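Local structure of BILBO1_N domain-containing protein (Trypanosoma brucei equiperdum, 7A1I) at residues A11-D15 against G16-N20; A42-N45 against Y46-K50. The protein is of unproven function but carries a BILBO1-type, ubiquitin-like N-terminal domain, the part described here, and possibly acts with the trypanosome flagellar pocket collar cytoskeleton. One frame throughout, in Å; residues are numbered along the deposited sequence.

Interaction 1. Residues A11-D15 against G16-N20; sequences ATDCD and GEKVN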
ATOM      1  N   ALA A  11       1.587   1.483  -0.542  1.00 30.95           N
ATOM      2  CA  ALA A  11       1.481   2.891  -0.938  1.00 33.36           C
ATOM      3  C   ALA A  11       0.158   3.107  -1.660  1.00 33.00           C
ATOM      4  O   ALA A  11      -0.504   2.149  -2.082  1.00 32.77           O
ATOM      5  CB  ALA A  11       2.663   3.330  -1.818  1.00 33.29           C
ATOM      6  N   THR A  12      -0.262   4.370  -1.712  1.00 32.87           N
ATOM      7  CA  THR A  12      -1.505   4.753  -2.383  1.00 34.13           C
ATOM      8  C   THR A  12      -1.460   6.254  -2.660  1.00 35.77           C
ATOM      9  O   THR A  12      -0.573   6.960  -2.185  1.00 35.87           O
ATOM     10  CB  THR A  12      -2.744   4.364  -1.549  1.00 34.10           C
ATOM     11  OG1 THR A  12      -3.933   4.370  -2.366  1.00 35.58           O
ATOM     12  CG2 THR A  12      -2.933   5.269  -0.342  1.00 34.58           C
ATOM     13  N   ASP A  13      -2.439   6.731  -3.423  1.00 37.46           N
ATOM     14  CA  ASP A  13      -2.518   8.137  -3.803  1.00 39.57           C
ATOM     15  C   ASP A  13      -3.363   8.932  -2.813  1.00 40.54           C
ATOM     16  O   ASP A  13      -4.457   8.517  -2.432  1.00 40.73           O
ATOM     17  CB  ASP A  13      -3.108   8.260  -5.209  1.00 41.56           C
ATOM     18  CG  ASP A  13      -3.112   9.690  -5.730  1.00 46.71           C
ATOM     19  OD1 ASP A  13      -2.147  10.070  -6.430  1.00 47.82           O
ATOM     20  OD2 ASP A  13      -4.092  10.427  -5.461  1.00 46.49           O
ATOM     21  N   CYS A  14      -2.865  10.098  -2.415  1.00 41.79           N
ATOM     22  CA  CYS A  14      -3.584  11.011  -1.532  1.00 43.46           C
ATOM     23  C   CYS A  14      -3.501  12.400  -2.160  1.00 49.61           C
ATOM     24  O   CYS A  14      -2.459  13.068  -2.099  1.00 49.82           O
ATOM     25  CB  CYS A  14      -3.016  10.982  -0.120  1.00 42.48           C
ATOM     26  SG  CYS A  14      -3.958  11.994   1.042  1.00 53.93           S
ATOM     27  N   ASP A  15      -4.602  12.786  -2.810  1.00 58.16           N
ATOM     28  CA  ASP A  15      -4.767  14.092  -3.447  1.00 62.62           C
ATOM     29  C   ASP A  15      -3.602  14.425  -4.373  1.00 62.07           C
ATOM     30  O   ASP A  15      -3.124  15.562  -4.427  1.00 62.14           O
ATOM     31  CB  ASP A  15      -4.963  15.176  -2.393  1.00 53.50           C
ATOM     32  CG  ASP A  15      -6.397  15.244  -1.902  1.00 55.22           C
ATOM     33  OD1 ASP A  15      -7.217  14.418  -2.364  1.00 54.77           O
ATOM     34  OD2 ASP A  15      -6.707  16.109  -1.056  1.00 57.41           O
ATOM     35  N   GLY A  16      -3.158  13.421  -5.128  1.00 54.05           N
ATOM     36  CA  GLY A  16      -2.108  13.579  -6.110  1.00 51.99           C
ATOM     37  C   GLY A  16      -0.726  13.167  -5.643  1.00 51.44           C
ATOM     38  O   GLY A  16       0.132  12.886  -6.486  1.00 54.79           O
ATOM     39  N   GLU A  17      -0.490  13.114  -4.336  1.00 47.31           N
ATOM     40  CA  GLU A  17       0.803  12.733  -3.777  1.00 45.79           C
ATOM     41  C   GLU A  17       0.792  11.268  -3.347  1.00 42.72           C
ATOM     42  O   GLU A  17      -0.232  10.740  -2.921  1.00 42.19           O
ATOM     43  CB  GLU A  17       1.157  13.621  -2.583  1.00 50.66           C
ATOM     44  CG  GLU A  17       1.300  15.103  -2.928  1.00 58.90           C
ATOM     45  CD  GLU A  17       1.568  15.954  -1.698  1.00 62.40           C
ATOM     46  OE1 GLU A  17       2.436  15.566  -0.884  1.00 56.10           O
ATOM     47  OE2 GLU A  17       0.896  16.997  -1.535  1.00 69.00           O
ATOM     48  N   LYS A  18       1.925  10.592  -3.470  1.00 41.80           N
ATOM     49  CA  LYS A  18       1.981   9.191  -3.050  1.00 42.18           C
ATOM     50  C   LYS A  18       2.358   9.095  -1.574  1.00 38.31           C
ATOM     51  O   LYS A  18       3.273   9.789  -1.118  1.00 40.08           O
ATOM     52  CB  LYS A  18       2.957   8.381  -3.906  1.00 40.30           C
ATOM     53  CG  LYS A  18       2.757   8.574  -5.403  1.00 43.60           C
ATOM     54  CD  LYS A  18       1.347   8.212  -5.844  1.00 40.81           C
ATOM     55  CE  LYS A  18       1.115   8.645  -7.293  1.00 46.34           C
ATOM     56  NZ  LYS A  18      -0.232   8.261  -7.815  1.00 48.77           N
ATOM     57  N   VAL A  19       1.621   8.274  -0.823  1.00 37.71           N
ATOM     58  CA  VAL A  19       1.874   8.044   0.598  1.00 38.59           C
ATOM     59  C   VAL A  19       2.225   6.570   0.780  1.00 34.30           C
ATOM     60  O   VAL A  19       1.514   5.694   0.272  1.00 36.64           O
ATOM     61  CB  VAL A  19       0.661   8.394   1.477  1.00 40.11           C
ATOM     62  CG1 VAL A  19       0.969   8.095   2.951  1.00 42.15           C
ATOM     63  CG2 VAL A  19       0.282   9.832   1.307  1.00 54.52           C
ATOM     64  N   ASN A  20       3.310   6.303   1.507  1.00 37.91           N
ATOM     65  CA  ASN A  20       3.855   4.965   1.684  1.00 34.66           C
ATOM     66  C   ASN A  20       3.939   4.657   3.177  1.00 36.13           C
ATOM     67  O   ASN A  20       4.426   5.486   3.949  1.00 36.39           O
ATOM     68  CB  ASN A  20       5.241   4.882   1.027  1.00 36.33           C
ATOM     69  CG  ASN A  20       5.684   3.459   0.759  1.00 34.85           C
ATOM     70  OD1 ASN A  20       4.889   2.541   0.789  1.00 35.02           O
ATOM     71  ND2 ASN A  20       6.970   3.281   0.491  1.00 36.71           N
TER

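Interaction 2. Residues A42-N45 against Y46-K50; sequences AFNN and YFRLK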
ATOM      1  N   ALA A  42      -5.452   1.957   8.205  1.00 38.25           N
ATOM      2  CA  ALA A  42      -4.371   2.928   8.336  1.00 37.17           C
ATOM      3  C   ALA A  42      -4.578   4.122   7.421  1.00 35.20           C
ATOM      4  O   ALA A  42      -4.348   5.264   7.829  1.00 33.81           O
ATOM      5  CB  ALA A  42      -3.022   2.272   8.044  1.00 37.63           C
ATOM      6  N   PHE A  43      -5.002   3.890   6.182  1.00 38.69           N
ATOM      7  CA  PHE A  43      -5.164   5.009   5.268  1.00 38.22           C
ATOM      8  C   PHE A  43      -6.440   5.788   5.543  1.00 38.63           C
ATOM      9  O   PHE A  43      -6.473   7.003   5.313  1.00 38.25           O
ATOM     10  CB  PHE A  43      -5.138   4.536   3.815  1.00 34.33           C
ATOM     11  CG  PHE A  43      -3.763   4.223   3.315  1.00 35.25           C
ATOM     12  CD1 PHE A  43      -3.494   2.992   2.726  1.00 38.59           C
ATOM     13  CD2 PHE A  43      -2.741   5.149   3.439  1.00 37.38           C
ATOM     14  CE1 PHE A  43      -2.222   2.693   2.270  1.00 36.34           C
ATOM     15  CE2 PHE A  43      -1.470   4.862   2.980  1.00 36.32           C
ATOM     16  CZ  PHE A  43      -1.207   3.626   2.398  1.00 36.44           C
ATOM     17  N   ASN A  44      -7.490   5.147   6.057  1.00 37.67           N
ATOM     18  CA  ASN A  44      -8.622   5.948   6.500  1.00 37.53           C
ATOM     19  C   ASN A  44      -8.218   6.877   7.644  1.00 38.88           C
ATOM     20  O   ASN A  44      -8.591   8.055   7.653  1.00 42.61           O
ATOM     21  CB  ASN A  44      -9.781   5.048   6.901  1.00 38.56           C
ATOM     22  CG  ASN A  44     -10.698   4.740   5.741  1.00 40.94           C
ATOM     23  OD1 ASN A  44     -11.430   5.608   5.282  1.00 41.67           O
ATOM     24  ND2 ASN A  44     -10.671   3.486   5.262  1.00 39.84           N
ATOM     25  N   ASN A  45      -7.423   6.381   8.600  1.00 39.11           N
ATOM     26  CA  ASN A  45      -6.947   7.270   9.662  1.00 41.16           C
ATOM     27  C   ASN A  45      -6.005   8.340   9.119  1.00 44.09           C
ATOM     28  O   ASN A  45      -6.003   9.484   9.598  1.00 43.42           O
ATOM     29  CB  ASN A  45      -6.253   6.469  10.761  1.00 41.58           C
ATOM     30  CG  ASN A  45      -7.238   5.805  11.701  1.00 47.24           C
ATOM     31  OD1 ASN A  45      -8.344   6.304  11.902  1.00 48.00           O
ATOM     32  ND2 ASN A  45      -6.847   4.666  12.266  1.00 45.91           N
ATOM     33  N   TYR A  46      -5.183   7.990   8.131  1.00 42.47           N
ATOM     34  CA  TYR A  46      -4.314   8.994   7.526  1.00 42.19           C
ATOM     35  C   TYR A  46      -5.130  10.100   6.859  1.00 41.74           C
ATOM     36  O   TYR A  46      -4.934  11.287   7.152  1.00 43.30           O
ATOM     37  CB  TYR A  46      -3.368   8.324   6.525  1.00 41.94           C
ATOM     38  CG  TYR A  46      -2.373   9.289   5.916  1.00 43.55           C
ATOM     39  CD1 TYR A  46      -2.590   9.840   4.650  1.00 47.66           C
ATOM     40  CD2 TYR A  46      -1.228   9.655   6.601  1.00 46.30           C
ATOM     41  CE1 TYR A  46      -1.678  10.750   4.099  1.00 47.86           C
ATOM     42  CE2 TYR A  46      -0.313  10.554   6.052  1.00 47.58           C
ATOM     43  CZ  TYR A  46      -0.541  11.079   4.792  1.00 51.38           C
ATOM     44  OH  TYR A  46       0.365  11.964   4.253  1.00 53.09           O
ATOM     45  N   PHE A  47      -6.111   9.721   6.035  1.00 40.25           N
ATOM     46  CA  PHE A  47      -7.012  10.696   5.420  1.00 43.35           C
ATOM     47  C   PHE A  47      -7.661  11.588   6.468  1.00 45.12           C
ATOM     48  O   PHE A  47      -7.775  12.805   6.264  1.00 47.67           O
ATOM     49  CB  PHE A  47      -8.113   9.998   4.606  1.00 44.70           C
ATOM     50  CG  PHE A  47      -7.701   9.575   3.213  1.00 39.05           C
ATOM     51  CD1 PHE A  47      -6.366   9.449   2.862  1.00 38.75           C
ATOM     52  CD2 PHE A  47      -8.677   9.330   2.243  1.00 38.59           C
ATOM     53  CE1 PHE A  47      -6.004   9.061   1.565  1.00 44.93           C
ATOM     54  CE2 PHE A  47      -8.329   8.933   0.950  1.00 44.01           C
ATOM     55  CZ  PHE A  47      -6.990   8.796   0.609  1.00 45.99           C
ATOM     56  N   ARG A  48      -8.111  11.000   7.592  1.00 41.31           N
ATOM     57  CA  ARG A  48      -8.717  11.823   8.645  1.00 45.83           C
ATOM     58  C   ARG A  48      -7.703  12.785   9.236  1.00 44.58           C
ATOM     59  O   ARG A  48      -8.039  13.926   9.567  1.00 51.90           O
ATOM     60  CB  ARG A  48      -9.302  10.964   9.771  1.00 41.37           C
ATOM     61  CG  ARG A  48     -10.331   9.942   9.344  1.00 53.25           C
ATOM     62  CD  ARG A  48     -11.579  10.557   8.734  1.00 63.22           C
ATOM     63  NE  ARG A  48     -12.287   9.525   7.984  1.00 85.75           N
ATOM     64  CZ  ARG A  48     -12.280   9.423   6.658  1.00 66.93           C
ATOM     65  NH1 ARG A  48     -11.630  10.322   5.918  1.00 56.88           N
ATOM     66  NH2 ARG A  48     -12.941   8.424   6.074  1.00 66.88           N
ATOM     67  N   LEU A  49      -6.456  12.335   9.384  1.00 43.49           N
ATOM     68  CA  LEU A  49      -5.409  13.190   9.930  1.00 43.24           C
ATOM     69  C   LEU A  49      -5.126  14.381   9.017  1.00 48.51           C
ATOM     70  O   LEU A  49      -4.851  15.489   9.494  1.00 51.14           O
ATOM     71  CB  LEU A  49      -4.145  12.365  10.145  1.00 47.33           C
ATOM     72  CG  LEU A  49      -2.926  13.061  10.746  1.00 57.02           C
ATOM     73  CD1 LEU A  49      -3.179  13.423  12.207  1.00 63.59           C
ATOM     74  CD2 LEU A  49      -1.708  12.156  10.616  1.00 59.20           C
ATOM     75  N   LYS A  50      -5.188  14.175   7.706  1.00 54.06           N
ATOM     76  CA  LYS A  50      -4.905  15.220   6.726  1.00 51.84           C
ATOM     77  C   LYS A  50      -6.109  16.105   6.430  1.00 52.59           C
ATOM     78  O   LYS A  50      -5.974  17.080   5.684  1.00 57.26           O
ATOM     79  CB  LYS A  50      -4.394  14.579   5.427  1.00 49.14           C
ATOM     80  CG  LYS A  50      -3.066  13.863   5.591  1.00 51.83           C
ATOM     81  CD  LYS A  50      -2.033  14.832   6.174  1.00 60.27           C
ATOM     82  CE  LYS A  50      -1.082  14.131   7.145  1.00 69.99           C
ATOM     83  NZ  LYS A  50      -0.022  15.051   7.654  1.00 71.15           N
TER

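Interaction 1. Residues A11-D15 against G16-N20
D13 and K18, a non-hydrogen-bonded pair on adjacent antiparallel strands, form a salt bridge, D13 OD1 to K18 NZ 3.0 Å. The ammonium reaches the anti side of OD1 and lies close to the carboxylate plane. K18 gets there by a bend at its second torsion (chi2 -58°), which folds the chain back over the neighbouring strand instead of letting it run straight out. The same NZ is also held by D95 in a second salt bridge and by I96 O and Y87 OH, which probably offsets the cost of burying the ammonium.

The other carboxylate oxygen serves the turn. D13 OD2 accepts the backbone N-H of G16 at 3.2 Å, on its syn side but 32° out of plane. One aspartate thus ties the lysine and the turn together.

Backbone bonds join the strands in two hydrogen-bonded pairs. In the T12-V19 pair, V19 N gives an almost straight bond to T12 O (2.9 Å, 176° at the hydrogen), returned by T12 N to V19 O. In the C14-E17 pair, C14 N to E17 O is short at 2.8 Å, and E17 N returns a bond to C14 O, closing the turn.

Apolar contact falls on the face of C14 and V19, where C14 CB touches V19 CG2 at 3.8 Å. On the face of A11 and N20, the methyl of A11 makes a van der Waals contact with N20 OD1, an oxygen that accepts a hydrogen bond from Q85 NE2, while N20 ND2 donates to P101 O.

Together these contacts form a beta hairpin with a two-residue loop, D15-G16, in a type I' turn, the N-terminal hairpin expected of a ubiquitin-like fold.

Interaction 2. Residues A42-N45 against Y46-K50
R48 lays its aliphatic chain over the backbone carbonyl of N44, one turn earlier in the helix 32-50, the helix that packs on the sheet of this ubiquitin-like domain. The touch is made by R48 CG, 3.1 Å from N44 O. Beyond CG the arginine doubles back along the helix (chi2 -63°), alongside N44 and pointing the same way, and its guanidinium only loosely overhangs the same oxygen: N44 O sits 3.9 Å from the guanidinium plane of R48, toward the rim of the group. The side-chain amide of N44 and the guanidinium of R48 are steeply inclined, their planes 65° apart, and no hydrogen bond joins the two ends. Each is engaged by the following loop: N44 OD1 accepts the backbone N-H of F56, and R48 NH1 donates to R54 O. The two side chains therefore fasten the same flank of the helix to that loop.

The backbone runs in regular i to i+4 bonds, from Y46 N to A42 O through L49 N to N45 O; the straightest is F47 N to F43 O at 2.8 Å.

Aromatic residues occupy the side turned to the sheet. F43 and Y46 meet loosely, F43 CD2 to Y46 CB 4.5 Å, and the ring of F43 also meets that of F56. With CG anti to the backbone N (chi1 -176°), the tyrosine ring swings toward the C-terminal end of the helix, where K50 CG rests over one of its faces, 3.7 Å above the plane.

The F47 ring projects toward the sheet, but its root lies against the preceding turn: CB, CG and CD1 of F47 are each 3.5 Å from F43 O.

How the interactions relate
Interaction 1 comes first along the chain, in the hairpin of strands 6-14 and 17-25, and interaction 2 follows on the next element, helix 32-50. Their centres are about 11 Å apart, and the two touch directly. The side of the hairpin bearing T12, C14 and V19 receives the aromatic side chains of the helix: V19 CG2 meets Y46 CE1 at 3.5 Å, C14 SG meets F47 CE1 at 3.6 Å, and T12 CG2 meets F43 CZ at 3.6 Å. Hairpin and helix thus share a hydrophobic layer, consistent with the beta-grasp architecture of ubiquitin-like domains, while the D13-K18 salt bridge lies across the sheet from the helix.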